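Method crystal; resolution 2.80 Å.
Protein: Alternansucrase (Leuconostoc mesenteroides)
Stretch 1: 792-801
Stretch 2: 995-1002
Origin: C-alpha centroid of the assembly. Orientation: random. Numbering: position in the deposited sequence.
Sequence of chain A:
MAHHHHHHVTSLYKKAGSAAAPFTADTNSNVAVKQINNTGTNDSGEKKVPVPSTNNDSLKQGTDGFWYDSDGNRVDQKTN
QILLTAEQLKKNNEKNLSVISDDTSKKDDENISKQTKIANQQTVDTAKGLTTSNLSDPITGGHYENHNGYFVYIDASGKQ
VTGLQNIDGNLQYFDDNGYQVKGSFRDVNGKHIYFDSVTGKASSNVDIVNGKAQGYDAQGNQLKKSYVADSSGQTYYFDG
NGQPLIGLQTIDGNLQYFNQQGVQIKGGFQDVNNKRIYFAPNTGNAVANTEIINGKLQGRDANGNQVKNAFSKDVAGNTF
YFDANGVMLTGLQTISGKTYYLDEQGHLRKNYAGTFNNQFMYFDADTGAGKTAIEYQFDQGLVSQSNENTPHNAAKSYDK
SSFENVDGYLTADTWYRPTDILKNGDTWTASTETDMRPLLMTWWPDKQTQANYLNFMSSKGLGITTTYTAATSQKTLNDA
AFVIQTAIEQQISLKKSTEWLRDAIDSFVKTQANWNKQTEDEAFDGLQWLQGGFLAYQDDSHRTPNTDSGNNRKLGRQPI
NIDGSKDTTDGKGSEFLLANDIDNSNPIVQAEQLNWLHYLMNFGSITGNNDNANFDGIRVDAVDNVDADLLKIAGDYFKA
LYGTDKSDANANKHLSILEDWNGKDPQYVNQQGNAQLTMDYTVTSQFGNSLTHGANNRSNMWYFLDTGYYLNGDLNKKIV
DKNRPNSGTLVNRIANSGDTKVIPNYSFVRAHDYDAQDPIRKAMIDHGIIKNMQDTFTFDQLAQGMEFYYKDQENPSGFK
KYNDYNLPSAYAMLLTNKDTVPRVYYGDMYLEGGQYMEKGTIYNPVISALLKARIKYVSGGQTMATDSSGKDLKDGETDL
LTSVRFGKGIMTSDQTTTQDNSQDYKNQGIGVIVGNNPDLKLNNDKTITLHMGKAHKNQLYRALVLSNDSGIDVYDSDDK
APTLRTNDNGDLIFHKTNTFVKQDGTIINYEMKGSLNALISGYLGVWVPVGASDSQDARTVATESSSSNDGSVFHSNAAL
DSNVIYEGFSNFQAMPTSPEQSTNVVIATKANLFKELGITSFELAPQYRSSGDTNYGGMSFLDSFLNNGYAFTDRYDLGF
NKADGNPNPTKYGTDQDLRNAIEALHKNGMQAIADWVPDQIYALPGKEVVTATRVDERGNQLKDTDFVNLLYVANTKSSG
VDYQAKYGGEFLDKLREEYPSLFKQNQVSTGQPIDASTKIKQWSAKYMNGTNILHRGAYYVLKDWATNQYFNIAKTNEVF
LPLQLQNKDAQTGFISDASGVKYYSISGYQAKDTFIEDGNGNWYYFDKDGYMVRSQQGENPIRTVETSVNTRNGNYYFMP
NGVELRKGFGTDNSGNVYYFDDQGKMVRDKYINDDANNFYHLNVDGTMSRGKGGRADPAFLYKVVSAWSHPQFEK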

ATOM      1  N   ASP A 792     -12.490  20.432  -8.757  1.00 64.93           N
ATOM      2  CA  ASP A 792     -13.177  19.210  -9.181  1.00 62.71           C
ATOM      3  C   ASP A 792     -14.408  18.920  -8.340  1.00 61.18           C
ATOM      4  O   ASP A 792     -15.448  18.542  -8.856  1.00 60.03           O
ATOM      5  CB  ASP A 792     -12.201  18.038  -9.087  1.00 62.50           C
ATOM      6  CG  ASP A 792     -12.870  16.698  -9.293  1.00 64.39           C
ATOM      7  OD1 ASP A 792     -13.009  15.922  -8.304  1.00 66.35           O
ATOM      8  OD2 ASP A 792     -13.230  16.423 -10.459  1.00 65.15           O
ATOM      9  N   GLN A 793     -14.281  19.103  -7.030  1.00 63.20           N
ATOM     10  CA  GLN A 793     -15.371  18.872  -6.084  1.00 61.55           C
ATOM     11  C   GLN A 793     -16.582  19.782  -6.363  1.00 63.01           C
ATOM     12  O   GLN A 793     -17.724  19.322  -6.342  1.00 61.96           O
ATOM     13  CB  GLN A 793     -14.872  19.148  -4.669  1.00 60.57           C
ATOM     14  CG  GLN A 793     -15.902  18.985  -3.558  1.00 58.99           C
ATOM     15  CD  GLN A 793     -15.294  19.194  -2.183  1.00 58.60           C
ATOM     16  OE1 GLN A 793     -15.787  19.982  -1.395  1.00 57.96           O
ATOM     17  NE2 GLN A 793     -14.206  18.495  -1.898  1.00 60.20           N
ATOM     18  N   GLU A 794     -16.316  21.059  -6.632  1.00 62.81           N
ATOM     19  CA  GLU A 794     -17.348  22.064  -6.833  1.00 66.15           C
ATOM     20  C   GLU A 794     -17.723  22.271  -8.288  1.00 68.65           C
ATOM     21  O   GLU A 794     -18.376  23.257  -8.627  1.00 71.73           O
ATOM     22  CB  GLU A 794     -16.883  23.395  -6.240  1.00 67.84           C
ATOM     23  CG  GLU A 794     -16.529  23.274  -4.769  1.00 71.69           C
ATOM     24  CD  GLU A 794     -16.312  24.595  -4.068  1.00 73.27           C
ATOM     25  OE1 GLU A 794     -16.518  25.666  -4.689  1.00 74.26           O
ATOM     26  OE2 GLU A 794     -15.931  24.526  -2.878  1.00 69.58           O
ATOM     27  N   ASN A 795     -17.335  21.335  -9.149  1.00 69.83           N
ATOM     28  CA  ASN A 795     -17.463  21.529 -10.582  1.00 73.61           C
ATOM     29  C   ASN A 795     -18.942  21.646 -10.998  1.00 71.44           C
ATOM     30  O   ASN A 795     -19.716  20.733 -10.747  1.00 71.23           O
ATOM     31  CB  ASN A 795     -16.778  20.364 -11.325  1.00 78.65           C
ATOM     32  CG  ASN A 795     -16.545  20.671 -12.797  1.00 79.30           C
ATOM     33  OD1 ASN A 795     -17.468  21.089 -13.484  1.00 82.38           O
ATOM     34  ND2 ASN A 795     -15.338  20.441 -13.293  1.00 77.32           N
ATOM     35  N   PRO A 796     -19.345  22.775 -11.615  1.00 73.71           N
ATOM     36  CA  PRO A 796     -20.756  22.912 -12.059  1.00 74.37           C
ATOM     37  C   PRO A 796     -21.166  21.917 -13.156  1.00 72.88           C
ATOM     38  O   PRO A 796     -22.341  21.584 -13.285  1.00 69.59           O
ATOM     39  CB  PRO A 796     -20.858  24.356 -12.572  1.00 73.99           C
ATOM     40  CG  PRO A 796     -19.488  24.916 -12.543  1.00 73.96           C
ATOM     41  CD  PRO A 796     -18.529  23.964 -11.917  1.00 72.67           C
ATOM     42  N   SER A 797     -20.212  21.438 -13.937  1.00 72.95           N
ATOM     43  CA  SER A 797     -20.494  20.375 -14.905  1.00 74.76           C
ATOM     44  C   SER A 797     -21.244  19.232 -14.268  1.00 75.67           C
ATOM     45  O   SER A 797     -22.120  18.641 -14.877  1.00 79.61           O
ATOM     46  CB  SER A 797     -19.197  19.842 -15.503  1.00 78.22           C
ATOM     47  OG  SER A 797     -18.548  18.926 -14.639  1.00 79.73           O
ATOM     48  N   GLY A 798     -20.859  18.903 -13.043  1.00 74.78           N
ATOM     49  CA  GLY A 798     -21.467  17.821 -12.286  1.00 74.76           C
ATOM     50  C   GLY A 798     -20.655  16.545 -12.312  1.00 73.83           C
ATOM     51  O   GLY A 798     -21.024  15.564 -11.667  1.00 75.35           O
ATOM     52  N   PHE A 799     -19.569  16.548 -13.078  1.00 72.58           N
ATOM     53  CA  PHE A 799     -18.696  15.388 -13.188  1.00 70.46           C
ATOM     54  C   PHE A 799     -17.622  15.561 -12.132  1.00 69.32           C
ATOM     55  O   PHE A 799     -17.183  16.691 -11.845  1.00 64.81           O
ATOM     56  CB  PHE A 799     -18.098  15.301 -14.602  1.00 72.83           C
ATOM     57  CG  PHE A 799     -17.039  14.227 -14.779  1.00 72.23           C
ATOM     58  CD1 PHE A 799     -15.676  14.545 -14.751  1.00 69.95           C
ATOM     59  CD2 PHE A 799     -17.401  12.910 -15.024  1.00 72.64           C
ATOM     60  CE1 PHE A 799     -14.709  13.556 -14.926  1.00 70.60           C
ATOM     61  CE2 PHE A 799     -16.432  11.915 -15.205  1.00 70.67           C
ATOM     62  CZ  PHE A 799     -15.085  12.236 -15.143  1.00 69.42           C
ATOM     63  N   LYS A 800     -17.208  14.440 -11.555  1.00 69.64           N
ATOM     64  CA  LYS A 800     -16.167  14.437 -10.547  1.00 69.38           C
ATOM     65  C   LYS A 800     -15.133  13.389 -10.891  1.00 68.26           C
ATOM     66  O   LYS A 800     -15.460  12.210 -11.089  1.00 66.10           O
ATOM     67  CB  LYS A 800     -16.758  14.174  -9.157  1.00 70.11           C
ATOM     68  CG  LYS A 800     -17.507  15.370  -8.582  1.00 67.52           C
ATOM     69  CD  LYS A 800     -18.553  14.966  -7.539  1.00 64.65           C
ATOM     70  CE  LYS A 800     -19.664  16.007  -7.368  1.00 66.04           C
ATOM     71  NZ  LYS A 800     -19.206  17.423  -7.533  1.00 67.60           N
ATOM     72  N   LYS A 801     -13.888  13.827 -10.986  1.00 70.49           N
ATOM     73  CA  LYS A 801     -12.804  12.934 -11.336  1.00 77.47           C
ATOM     74  C   LYS A 801     -12.211  12.266 -10.090  1.00 73.64           C
ATOM     75  O   LYS A 801     -11.950  11.065 -10.099  1.00 71.83           O
ATOM     76  CB  LYS A 801     -11.737  13.668 -12.153  1.00 85.59           C
ATOM     77  CG  LYS A 801     -10.899  12.721 -12.996  1.00 92.90           C
ATOM     78  CD  LYS A 801      -9.791  13.346 -13.830  1.00 97.05           C
ATOM     79  CE  LYS A 801      -8.980  12.231 -14.493  1.00 96.50           C
ATOM     80  NZ  LYS A 801      -7.727  12.697 -15.140  1.00 95.19           N
TER
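Stretch 2 (995-1002) SLNALISG

Stretch 2 enters as an extended strand at S995 and L996, folds back on itself through a tight reversal, and returns alongside its own start. The backbone hydrogen bonds within the stretch establish this path: S995 N to G1002 O is 3.0 Å and G1002 N to S995 O is 3.1 Å, while N997 N to I1000 O is 3.0 Å. The reversal at A998 and L999 (phi/psi -56/-35 and -88/-21) is held from inside as well, because N997 OD1 accepts from L999 N at 2.9 Å. Stretch 1 begins with the last two residues of a helix, D792 and Q793, which E794 leaves at -94/16, followed by a loop. The contact is therefore a hairpin tip set against a loop rather than two paired strands. From L996 to A998 the contacts run back along stretch 1, from S797 and G798 to N795 and E794, so this part runs roughly counter to the loop; K800 and S1001 depart from that order. No backbone-to-backbone hydrogen bond joins them, and the summed buried area is a modest 299 Å².

A998, at the tip, gives up the most surface, 79 Å². Its CA-to-CB bond points sideways relative to stretch 1, yet its methyl packs against the carbonyls that follow the helix: A998 CB is 3.3 Å from N795 O and 3.8 Å from E794 O. On its backbone side A998 provides the one hydrogen bond between the stretches, in which K800 NZ donates to A998 O at 3.1 Å. The lysine reaches this acceptor through its length, since its CA-to-CB bond is directed sideways while the end of the chain comes nearer. The same K800 NZ donates to Q793 O at 2.7 Å, so one ammonium group ties the end of the helix to the hairpin tip.

G798 is second, with 48 Å² covered, and forms the closest CA pair across the stretches: G798 CA lies 4.0 Å from N997 CA. A side chain would crowd this approach: an ideal CB on G798 would point toward stretch 2 and lie 3.1 Å from N997 N, and in the model 2.3 Å from L996 CD2. The phi/psi of 100/-4 independently calls for glycine, because that CB would also be jammed against the carbonyl oxygen of S797. In the deposited arrangement G798 CA makes a CA-H...O contact with N997 O at 3.5 Å, with an angle of 126° at the hydrogen. Within the loop, G798 N donates to N795 O at 3.2 Å, and F799 N donates to S797 OG at 3.0 Å.

L996 is third, with 38 Å² covered. Its CA-to-CB bond is sideways, but the end of the side chain comes nearer, placing L996 CD2 3.6 Å from G798 CA. The 2.8 Å separation of L996 CD2 from S797 O is too short to be physical; with chi2 between wells at 144° and data at 2.80 Å, the exact placement of this methyl deserves caution. S1001 also points its CA-to-CB bond toward stretch 1, and S1001 OG stands 3.8 Å from G798 O, a proximity without a hydrogen bond.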

ATOM      1  N   SER A 995     -31.394  15.148 -11.999  1.00 67.65           N
ATOM      2  CA  SER A 995     -30.617  16.346 -12.317  1.00 70.49           C
ATOM      3  C   SER A 995     -29.117  16.038 -12.296  1.00 69.53           C
ATOM      4  O   SER A 995     -28.689  15.010 -11.756  1.00 68.78           O
ATOM      5  CB  SER A 995     -30.934  17.467 -11.312  1.00 72.51           C
ATOM      6  OG  SER A 995     -32.318  17.831 -11.318  1.00 69.25           O
ATOM      7  N   LEU A 996     -28.322  16.939 -12.872  1.00 69.31           N
ATOM      8  CA  LEU A 996     -26.872  16.808 -12.851  1.00 70.43           C
ATOM      9  C   LEU A 996     -26.250  18.161 -12.554  1.00 68.38           C
ATOM     10  O   LEU A 996     -26.395  19.082 -13.334  1.00 74.58           O
ATOM     11  CB  LEU A 996     -26.371  16.229 -14.185  1.00 75.52           C
ATOM     12  CG  LEU A 996     -25.005  15.507 -14.205  1.00 80.22           C
ATOM     13  CD1 LEU A 996     -25.012  14.317 -15.157  1.00 82.32           C
ATOM     14  CD2 LEU A 996     -23.867  16.438 -14.593  1.00 81.98           C
ATOM     15  N   ASN A 997     -25.574  18.267 -11.411  1.00 68.84           N
ATOM     16  CA  ASN A 997     -24.829  19.474 -11.014  1.00 69.19           C
ATOM     17  C   ASN A 997     -23.827  19.114  -9.901  1.00 65.21           C
ATOM     18  O   ASN A 997     -23.714  17.950  -9.546  1.00 63.06           O
ATOM     19  CB  ASN A 997     -25.796  20.578 -10.564  1.00 70.20           C
ATOM     20  CG  ASN A 997     -26.737  20.117  -9.458  1.00 73.77           C
ATOM     21  OD1 ASN A 997     -26.296  19.770  -8.358  1.00 74.31           O
ATOM     22  ND2 ASN A 997     -28.039  20.100  -9.742  1.00 76.24           N
ATOM     23  N   ALA A 998     -23.106  20.097  -9.364  1.00 65.06           N
ATOM     24  CA  ALA A 998     -22.107  19.838  -8.330  1.00 66.75           C
ATOM     25  C   ALA A 998     -22.660  19.105  -7.090  1.00 70.95           C
ATOM     26  O   ALA A 998     -21.956  18.294  -6.487  1.00 76.14           O
ATOM     27  CB  ALA A 998     -21.430  21.134  -7.902  1.00 67.85           C
ATOM     28  N   LEU A 999     -23.905  19.383  -6.714  1.00 70.54           N
ATOM     29  CA  LEU A 999     -24.494  18.816  -5.486  1.00 65.95           C
ATOM     30  C   LEU A 999     -25.185  17.447  -5.684  1.00 66.00           C
ATOM     31  O   LEU A 999     -25.370  16.701  -4.710  1.00 66.38           O
ATOM     32  CB  LEU A 999     -25.480  19.813  -4.860  1.00 62.66           C
ATOM     33  CG  LEU A 999     -24.882  21.155  -4.426  1.00 62.05           C
ATOM     34  CD1 LEU A 999     -25.959  22.215  -4.274  1.00 60.43           C
ATOM     35  CD2 LEU A 999     -24.087  21.027  -3.138  1.00 62.08           C
ATOM     36  N   ILE A1000     -25.571  17.102  -6.915  1.00 62.66           N
ATOM     37  CA  ILE A1000     -26.261  15.829  -7.145  1.00 60.75           C
ATOM     38  C   ILE A1000     -26.090  15.271  -8.565  1.00 62.04           C
ATOM     39  O   ILE A1000     -25.933  16.013  -9.531  1.00 68.13           O
ATOM     40  CB  ILE A1000     -27.764  15.942  -6.774  1.00 61.07           C
ATOM     41  CG1 ILE A1000     -28.431  14.567  -6.742  1.00 61.84           C
ATOM     42  CG2 ILE A1000     -28.515  16.853  -7.726  1.00 62.54           C
ATOM     43  CD1 ILE A1000     -29.774  14.542  -6.039  1.00 61.65           C
ATOM     44  N   SER A1001     -26.115  13.945  -8.649  1.00 60.62           N
ATOM     45  CA  SER A1001     -26.246  13.200  -9.889  1.00 62.12           C
ATOM     46  C   SER A1001     -27.331  12.161  -9.645  1.00 60.30           C
ATOM     47  O   SER A1001     -27.043  10.991  -9.381  1.00 60.69           O
ATOM     48  CB  SER A1001     -24.940  12.502 -10.263  1.00 64.96           C
ATOM     49  OG  SER A1001     -23.855  13.423 -10.300  1.00 75.89           O
ATOM     50  N   GLY A1002     -28.578  12.608  -9.748  1.00 59.04           N
ATOM     51  CA  GLY A1002     -29.750  11.775  -9.479  1.00 59.45           C
ATOM     52  C   GLY A1002     -30.890  12.618  -8.943  1.00 59.40           C
ATOM     53  O   GLY A1002     -31.024  13.792  -9.304  1.00 60.65           O
TER